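Local coordinates for protein dihydropteroate synthase (Stenotrophomonas maltophilia, PDB 7L6P) that probably catalyses the condensation of para-aminobenzoate with 6-hydroxymethyl-7,8-dihydropterin diphosphate to form 7,8-dihydropteroate, the precursor of folates, at residues 203-207 / 208-212; 183-187 / 188-192; 275-278 / 279-283. All coordinates share one frame; numbering follows the deposited sequence.

Contact 1. Residues 203-207 / 208-212; sequences FGKTT and AHNMT
Thr206 and His209 bond to each other twice, side chain to backbone in both directions. His209 N donates to Thr206 OG1 (3.0 Å, 167°), and Thr206 N donates in return to His209 ND1 (3.0 Å), although the donor sits well out of the imidazole plane. Threonine suits this N-cap because chi1 of 66° tucks OG1 between its own N and carbonyl carbon, aimed at the first helical turn. The same hydroxyl oxygen lies over one face of the imidazole, displaced toward the rim, while Thr206 CB makes an off-centre CH-pi contact and Lys205 CA meets the ring edge. Behind the cap, Asn210 N reaches Thr206 O at 2.9 Å and Met211 N reaches Thr207 O. Asn210 OD1 passes 3.5 Å from Lys205 CB, the two side chains crossing nearly at right angles; this oxygen accepts from Gly202 N. Farther out, the bent lysine chain carries NZ away from the helix into a ring of acceptors, Gly200 O, Phe203 O, Leu199 O and His153 ND1, more than its three hydrogens can serve with straight bonds. Tyr167 meets the His209 ring edge-to-face, and Thr207 OG1 bonds Glu239. In this capping box, the bond to ND1 is consistent with an unprotonated nitrogen there, probably leaving the ring proton on NE2.

Contact 2. Residues 183-187 / 188-192; sequences FAAEM and AGFAK
The ring of Phe190 meets Ala185 by one side of its rim: the carbonyl oxygen of Ala185 lies at the edge, near the ring plane, 3.5 Å from Phe190 CD1. Beside it Ala185 CB packs against the same ring carbon at 3.8 Å, and a methyl this small lets the aromatic come close to the helix backbone. With CG anti to its own carbonyl carbon (chi1 -87°), the phenyl group swings back against the last turn. Farther out, the ring rests on Leu195 of the next barrel strand, on Ala142 and Ala143 of helix 138-145, and on Leu133. Phenylalanine fits here as a broad apolar group filling the junction between two helices and a strand.

Backbone bonds hold the ring's base in place. Phe190 N donates to Ala185 O (3.1 Å, 165°), and Gly189 N turns to Glu186 O, approaching from above the carbonyl plane. One residue earlier, Ala188 N is still bonded to Ala184 O at 2.9 Å, and the Ala188 methyl touches Leu139. Gly189 has phi 111°, a conformation in which a beta carbon would press on the preceding carbonyl oxygen, so the lack of a side chain explains its presence. Positive phi at glycine, paired bonds back into the final turn and an apolar residue following it are the marks of a Schellman motif, here ending helix 170-188 before strand 195-198.

Contact 3. Residues 275-278 / 279-283; sequences ATVD and ALKIW
Val277 and Lys281 make the closest contact between side chains, lying side by side one turn apart and pointing the same way. Apolar contact comes first: Val277 CG1 touches Lys281 CE at 3.9 Å, so the lysine's methylene chain, extended beyond CG, serves as a hydrocarbon. Valine supplies the matching methyl because CG1 stands anti to the backbone N (chi1 165°). More loosely, Thr276 CG2 approaches Leu280 CD1 at 4.3 Å.

Close packing of carbons on carbonyl oxygens forms a second group. Leu280 CG lies 3.4 Å from Thr276 O, and Ile282 CG1 is 3.3 Å from Asp278 O. Each of these carbons is anti to its own carbonyl carbon, which lays the start of the side chain back along the preceding turn.

Main-chain bonds make up the third. Ala279 N, Leu280 N and Lys281 N donate to Ala275 O, Thr276 O and Val277 O, the last at 2.9 Å; Ile282 N reaches Asp278 O at a longer 3.3 Å.

Thr276 and Asp278 find their polar partners outside the segments. Thr276 OG1 bonds Asp272 O, which lets a threonine sit buried against strand 267-270, and the carboxylate of Asp278 forms a salt bridge with Arg243 of the second subunit. Lys281 NZ stays 5.7 Å from Asp278 OD1, without contact.

Small Ala279 allows close approach both to Val254 of its own chain and to Ala255 of the second subunit, whereas Ile282 packs on Ala252 of that subunit. Regular i to i+4 bonding identifies an alpha-helix, with one flank on the barrel and another at the dimer interface: helix 273-287, following the eighth strand of a TIM barrel.

Overall arrangement
All three contacts are local features of helices outside the eight-stranded parallel barrel. Contacts 2 and 1 flank strand 195-198 in the chain: contact 2 closes the helix before it, contact 1 opens the helix after it, with centres 28 Å apart. By TIM-barrel topology, contact 1 therefore belongs to the C-terminal side of the barrel, where active sites of this fold lie, and contact 2 to the other end. Contact 3 is 25 Å from contact 1, centre to centre, and both touch the second subunit. Contacts 2 and 3 lie on opposite sides of the chain's centre, 34 Å apart between centres, and contact 2 makes no intersubunit contact.

Contact 1. Residues 203-207 / 208-212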
loop_
_atom_site.group_PDB
_atom_site.type_symbol
_atom_site.label_atom_id
_atom_site.label_comp_id
_atom_site.label_asym_id
_atom_site.label_seq_id
_atom_site.Cartn_x
_atom_site.Cartn_y
_atom_site.Cartn_z
ATOM N N PHE A 203 -0.407 1.588 -21.366
ATOM C CA PHE A 203 -0.706 2.069 -22.717
ATOM C C PHE A 203 0.414 1.642 -23.664
ATOM O O PHE A 203 1.457 2.297 -23.752
ATOM C CB PHE A 203 -0.877 3.582 -22.713
ATOM C CG PHE A 203 -2.162 4.050 -22.089
ATOM C CD1 PHE A 203 -3.345 4.047 -22.824
ATOM C CD2 PHE A 203 -2.184 4.517 -20.768
ATOM C CE1 PHE A 203 -4.527 4.507 -22.274
ATOM C CE2 PHE A 203 -3.361 4.987 -20.215
ATOM C CZ PHE A 203 -4.545 4.966 -20.967
ATOM N N GLY A 204 0.191 0.550 -24.379
ATOM C CA GLY A 204 1.215 -0.030 -25.219
ATOM C C GLY A 204 2.315 -0.647 -24.389
ATOM O O GLY A 204 3.490 -0.548 -24.762
ATOM N N LYS A 205 1.957 -1.326 -23.289
ATOM C CA LYS A 205 2.948 -1.897 -22.388
ATOM C C LYS A 205 2.455 -3.206 -21.796
ATOM O O LYS A 205 1.312 -3.304 -21.345
ATOM C CB LYS A 205 3.280 -0.918 -21.256
ATOM C CG LYS A 205 4.147 0.241 -21.705
ATOM C CD LYS A 205 3.774 1.516 -20.970
ATOM C CE LYS A 205 4.380 2.735 -21.650
ATOM N NZ LYS A 205 3.337 3.731 -22.022
ATOM N N THR A 206 3.336 -4.201 -21.770
ATOM C CA THR A 206 3.050 -5.407 -21.014
ATOM C C THR A 206 3.138 -5.131 -19.514
ATOM O O THR A 206 3.596 -4.067 -19.064
ATOM C CB THR A 206 4.038 -6.519 -21.362
ATOM O OG1 THR A 206 5.356 -6.129 -20.925
ATOM C CG2 THR A 206 4.021 -6.858 -22.825
ATOM N N THR A 207 2.705 -6.115 -18.718
ATOM C CA THR A 207 2.906 -5.983 -17.278
ATOM C C THR A 207 4.389 -5.842 -16.954
ATOM O O THR A 207 4.767 -5.046 -16.089
ATOM C CB THR A 207 2.303 -7.172 -16.533
ATOM O OG1 THR A 207 0.891 -7.196 -16.741
ATOM C CG2 THR A 207 2.607 -7.085 -15.034
ATOM N N ALA A 208 5.246 -6.568 -17.675
ATOM C CA ALA A 208 6.689 -6.476 -17.456
ATOM C C ALA A 208 7.196 -5.072 -17.756
ATOM O O ALA A 208 7.994 -4.518 -16.994
ATOM C CB ALA A 208 7.427 -7.509 -18.317
ATOM N N HIS A 209 6.759 -4.488 -18.878
ATOM C CA HIS A 209 7.141 -3.118 -19.196
ATOM C C HIS A 209 6.706 -2.177 -18.086
ATOM O O HIS A 209 7.461 -1.271 -17.701
ATOM C CB HIS A 209 6.532 -2.676 -20.530
ATOM C CG HIS A 209 6.954 -3.514 -21.697
ATOM N ND1 HIS A 209 6.119 -3.780 -22.762
ATOM C CD2 HIS A 209 8.113 -4.161 -21.959
ATOM C CE1 HIS A 209 6.753 -4.540 -23.639
ATOM N NE2 HIS A 209 7.965 -4.789 -23.174
ATOM N N ASN A 210 5.482 -2.368 -17.568
ATOM C CA ASN A 210 4.970 -1.486 -16.522
ATOM C C ASN A 210 5.822 -1.569 -15.262
ATOM O O ASN A 210 6.116 -0.545 -14.635
ATOM C CB ASN A 210 3.516 -1.823 -16.186
ATOM C CG ASN A 210 2.551 -1.279 -17.205
ATOM O OD1 ASN A 210 2.798 -0.246 -17.843
ATOM N ND2 ASN A 210 1.414 -1.945 -17.337
ATOM N N MET A 211 6.194 -2.781 -14.856
ATOM C CA MET A 211 6.981 -2.948 -13.645
ATOM C C MET A 211 8.392 -2.388 -13.815
ATOM O O MET A 211 8.971 -1.849 -12.866
ATOM C CB MET A 211 7.017 -4.422 -13.244
ATOM C CG MET A 211 5.650 -4.976 -12.745
ATOM S SD MET A 211 4.885 -4.080 -11.360
ATOM C CE MET A 211 3.719 -3.022 -12.219
ATOM N N THR A 212 8.974 -2.526 -15.003
ATOM C CA THR A 212 10.278 -1.928 -15.248
ATOM C C THR A 212 10.194 -0.394 -15.159
ATOM O O THR A 212 10.953 0.237 -14.409
ATOM C CB THR A 212 10.818 -2.414 -16.601
ATOM O OG1 THR A 212 11.208 -3.801 -16.495
ATOM C CG2 THR A 212 12.026 -1.577 -17.048
#

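Contact 2. Residues 183-187 / 188-192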
loop_
_atom_site.group_PDB
_atom_site.type_symbol
_atom_site.label_atom_id
_atom_site.label_comp_id
_atom_site.label_asym_id
_atom_site.label_seq_id
_atom_site.Cartn_x
_atom_site.Cartn_y
_atom_site.Cartn_z
ATOM N N PHE A 183 10.430 19.103 -25.787
ATOM C CA PHE A 183 11.035 20.066 -26.706
ATOM C C PHE A 183 10.017 20.622 -27.688
ATOM O O PHE A 183 10.015 21.824 -27.966
ATOM C CB PHE A 183 12.210 19.469 -27.471
ATOM C CG PHE A 183 12.814 20.436 -28.450
ATOM C CD1 PHE A 183 13.702 21.411 -28.011
ATOM C CD2 PHE A 183 12.489 20.384 -29.800
ATOM C CE1 PHE A 183 14.253 22.325 -28.888
ATOM C CE2 PHE A 183 13.021 21.274 -30.685
ATOM C CZ PHE A 183 13.925 22.265 -30.234
ATOM N N ALA A 184 9.171 19.763 -28.256
ATOM C CA ALA A 184 8.149 20.266 -29.167
ATOM C C ALA A 184 7.218 21.232 -28.441
ATOM O O ALA A 184 6.859 22.285 -28.980
ATOM C CB ALA A 184 7.367 19.102 -29.781
ATOM N N ALA A 185 6.839 20.905 -27.202
ATOM C CA ALA A 185 6.058 21.848 -26.410
ATOM C C ALA A 185 6.845 23.133 -26.165
ATOM O O ALA A 185 6.292 24.237 -26.244
ATOM C CB ALA A 185 5.644 21.206 -25.092
ATOM N N GLU A 186 8.134 23.003 -25.839
ATOM C CA GLU A 186 8.984 24.175 -25.679
ATOM C C GLU A 186 8.934 25.045 -26.938
ATOM O O GLU A 186 8.738 26.261 -26.857
ATOM C CB GLU A 186 10.426 23.744 -25.382
ATOM C CG GLU A 186 11.423 24.932 -25.272
ATOM C CD GLU A 186 12.900 24.534 -25.016
ATOM O OE1 GLU A 186 13.215 23.350 -24.725
ATOM O OE2 GLU A 186 13.770 25.450 -25.085
ATOM N N MET A 187 9.058 24.426 -28.119
ATOM C CA MET A 187 9.011 25.198 -29.364
ATOM C C MET A 187 7.639 25.812 -29.614
ATOM O O MET A 187 7.547 26.868 -30.250
ATOM C CB MET A 187 9.430 24.349 -30.567
ATOM C CG MET A 187 10.911 24.107 -30.657
ATOM S SD MET A 187 11.837 25.670 -30.520
ATOM C CE MET A 187 12.584 25.322 -28.931
ATOM N N ALA A 188 6.570 25.173 -29.152
ATOM C CA ALA A 188 5.236 25.728 -29.335
ATOM C C ALA A 188 4.928 26.882 -28.380
ATOM O O ALA A 188 3.868 27.507 -28.505
ATOM C CB ALA A 188 4.189 24.617 -29.181
ATOM N N GLY A 189 5.806 27.186 -27.429
ATOM C CA GLY A 189 5.630 28.346 -26.580
ATOM C C GLY A 189 5.301 28.059 -25.124
ATOM O O GLY A 189 5.005 29.004 -24.379
ATOM N N PHE A 190 5.327 26.799 -24.700
ATOM C CA PHE A 190 4.996 26.477 -23.318
ATOM C C PHE A 190 6.066 27.004 -22.375
ATOM O O PHE A 190 7.259 26.854 -22.631
ATOM C CB PHE A 190 4.893 24.954 -23.133
ATOM C CG PHE A 190 3.548 24.381 -23.441
ATOM C CD1 PHE A 190 3.180 24.103 -24.750
ATOM C CD2 PHE A 190 2.662 24.062 -22.413
ATOM C CE1 PHE A 190 1.938 23.557 -25.035
ATOM C CE2 PHE A 190 1.416 23.509 -22.691
ATOM C CZ PHE A 190 1.053 23.255 -23.998
ATOM N N ALA A 191 5.639 27.490 -21.219
ATOM C CA ALA A 191 6.561 27.670 -20.118
ATOM C C ALA A 191 6.642 26.351 -19.365
ATOM O O ALA A 191 5.729 25.528 -19.438
ATOM C CB ALA A 191 6.100 28.797 -19.196
ATOM N N LYS A 192 7.783 26.118 -18.708
ATOM C CA LYS A 192 8.001 24.837 -18.034
ATOM C C LYS A 192 7.019 24.617 -16.895
ATOM O O LYS A 192 6.627 23.468 -16.628
ATOM C CB LYS A 192 9.433 24.745 -17.507
ATOM C CG LYS A 192 10.429 24.171 -18.503
ATOM C CD LYS A 192 10.402 22.652 -18.513
ATOM C CE LYS A 192 11.485 22.054 -19.418
ATOM N NZ LYS A 192 11.456 20.539 -19.309
#

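Contact 3. Residues 275-278 / 279-283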
loop_
_atom_site.group_PDB
_atom_site.type_symbol
_atom_site.label_atom_id
_atom_site.label_comp_id
_atom_site.label_asym_id
_atom_site.label_seq_id
_atom_site.Cartn_x
_atom_site.Cartn_y
_atom_site.Cartn_z
ATOM N N ALA A 275 -9.059 5.525 -0.264
ATOM C CA ALA A 275 -8.054 4.517 0.049
ATOM C C ALA A 275 -6.650 5.047 -0.198
ATOM O O ALA A 275 -5.759 4.883 0.648
ATOM C CB ALA A 275 -8.302 3.261 -0.780
ATOM N N THR A 276 -6.449 5.713 -1.343
ATOM C CA THR A 276 -5.141 6.253 -1.694
ATOM C C THR A 276 -4.726 7.364 -0.737
ATOM O O THR A 276 -3.555 7.450 -0.346
ATOM C CB THR A 276 -5.165 6.752 -3.139
ATOM O OG1 THR A 276 -5.698 5.720 -3.980
ATOM C CG2 THR A 276 -3.748 7.114 -3.619
ATOM N N VAL A 277 -5.672 8.227 -0.360
ATOM C CA VAL A 277 -5.376 9.272 0.609
ATOM C C VAL A 277 -4.883 8.654 1.909
ATOM O O VAL A 277 -3.855 9.069 2.460
ATOM C CB VAL A 277 -6.616 10.146 0.851
ATOM C CG1 VAL A 277 -6.427 10.993 2.137
ATOM C CG2 VAL A 277 -6.950 10.978 -0.360
ATOM N N ASP A 278 -5.599 7.628 2.405
ATOM C CA ASP A 278 -5.221 6.981 3.662
ATOM C C ASP A 278 -3.807 6.422 3.586
ATOM O O ASP A 278 -3.035 6.548 4.542
ATOM C CB ASP A 278 -6.207 5.863 4.028
ATOM C CG ASP A 278 -7.557 6.387 4.523
ATOM O OD1 ASP A 278 -7.770 7.622 4.523
ATOM O OD2 ASP A 278 -8.419 5.547 4.908
ATOM N N ALA A 279 -3.460 5.771 2.472
ATOM C CA ALA A 279 -2.094 5.280 2.308
ATOM C C ALA A 279 -1.071 6.425 2.289
ATOM O O ALA A 279 0.004 6.316 2.893
ATOM C CB ALA A 279 -1.982 4.458 1.030
ATOM N N LEU A 280 -1.372 7.520 1.578
ATOM C CA LEU A 280 -0.389 8.600 1.473
ATOM C C LEU A 280 -0.178 9.304 2.810
ATOM O O LEU A 280 0.940 9.756 3.097
ATOM C CB LEU A 280 -0.787 9.588 0.367
ATOM C CG LEU A 280 -0.614 8.975 -1.039
ATOM C CD1 LEU A 280 -0.886 9.940 -2.218
ATOM C CD2 LEU A 280 0.781 8.379 -1.171
ATOM N N LYS A 281 -1.216 9.372 3.655
ATOM C CA LYS A 281 -1.041 9.972 4.974
ATOM C C LYS A 281 -0.099 9.127 5.825
ATOM O O LYS A 281 0.784 9.668 6.504
ATOM C CB LYS A 281 -2.391 10.146 5.656
ATOM C CG LYS A 281 -3.225 11.257 5.049
ATOM C CD LYS A 281 -4.463 11.503 5.882
ATOM C CE LYS A 281 -5.265 12.699 5.387
ATOM N NZ LYS A 281 -6.444 12.915 6.315
ATOM N N ILE A 282 -0.233 7.794 5.753
ATOM C CA ILE A 282 0.722 6.923 6.436
ATOM C C ILE A 282 2.126 7.156 5.903
ATOM O O ILE A 282 3.096 7.245 6.669
ATOM C CB ILE A 282 0.297 5.448 6.316
ATOM C CG1 ILE A 282 -1.119 5.264 6.880
ATOM C CG2 ILE A 282 1.315 4.524 6.989
ATOM C CD1 ILE A 282 -1.294 5.842 8.274
ATOM N N TRP A 283 2.257 7.282 4.587
ATOM C CA TRP A 283 3.569 7.539 4.013
ATOM C C TRP A 283 4.151 8.831 4.557
ATOM O O TRP A 283 5.287 8.856 5.043
ATOM C CB TRP A 283 3.467 7.589 2.490
ATOM C CG TRP A 283 4.732 7.990 1.815
ATOM C CD1 TRP A 283 4.909 9.039 0.954
ATOM C CD2 TRP A 283 6.017 7.373 1.967
ATOM N NE1 TRP A 283 6.213 9.073 0.518
ATOM C CE2 TRP A 283 6.916 8.069 1.133
ATOM C CE3 TRP A 283 6.489 6.272 2.703
ATOM C CZ2 TRP A 283 8.262 7.717 1.027
ATOM C CZ3 TRP A 283 7.828 5.920 2.596
ATOM C CH2 TRP A 283 8.700 6.649 1.769
#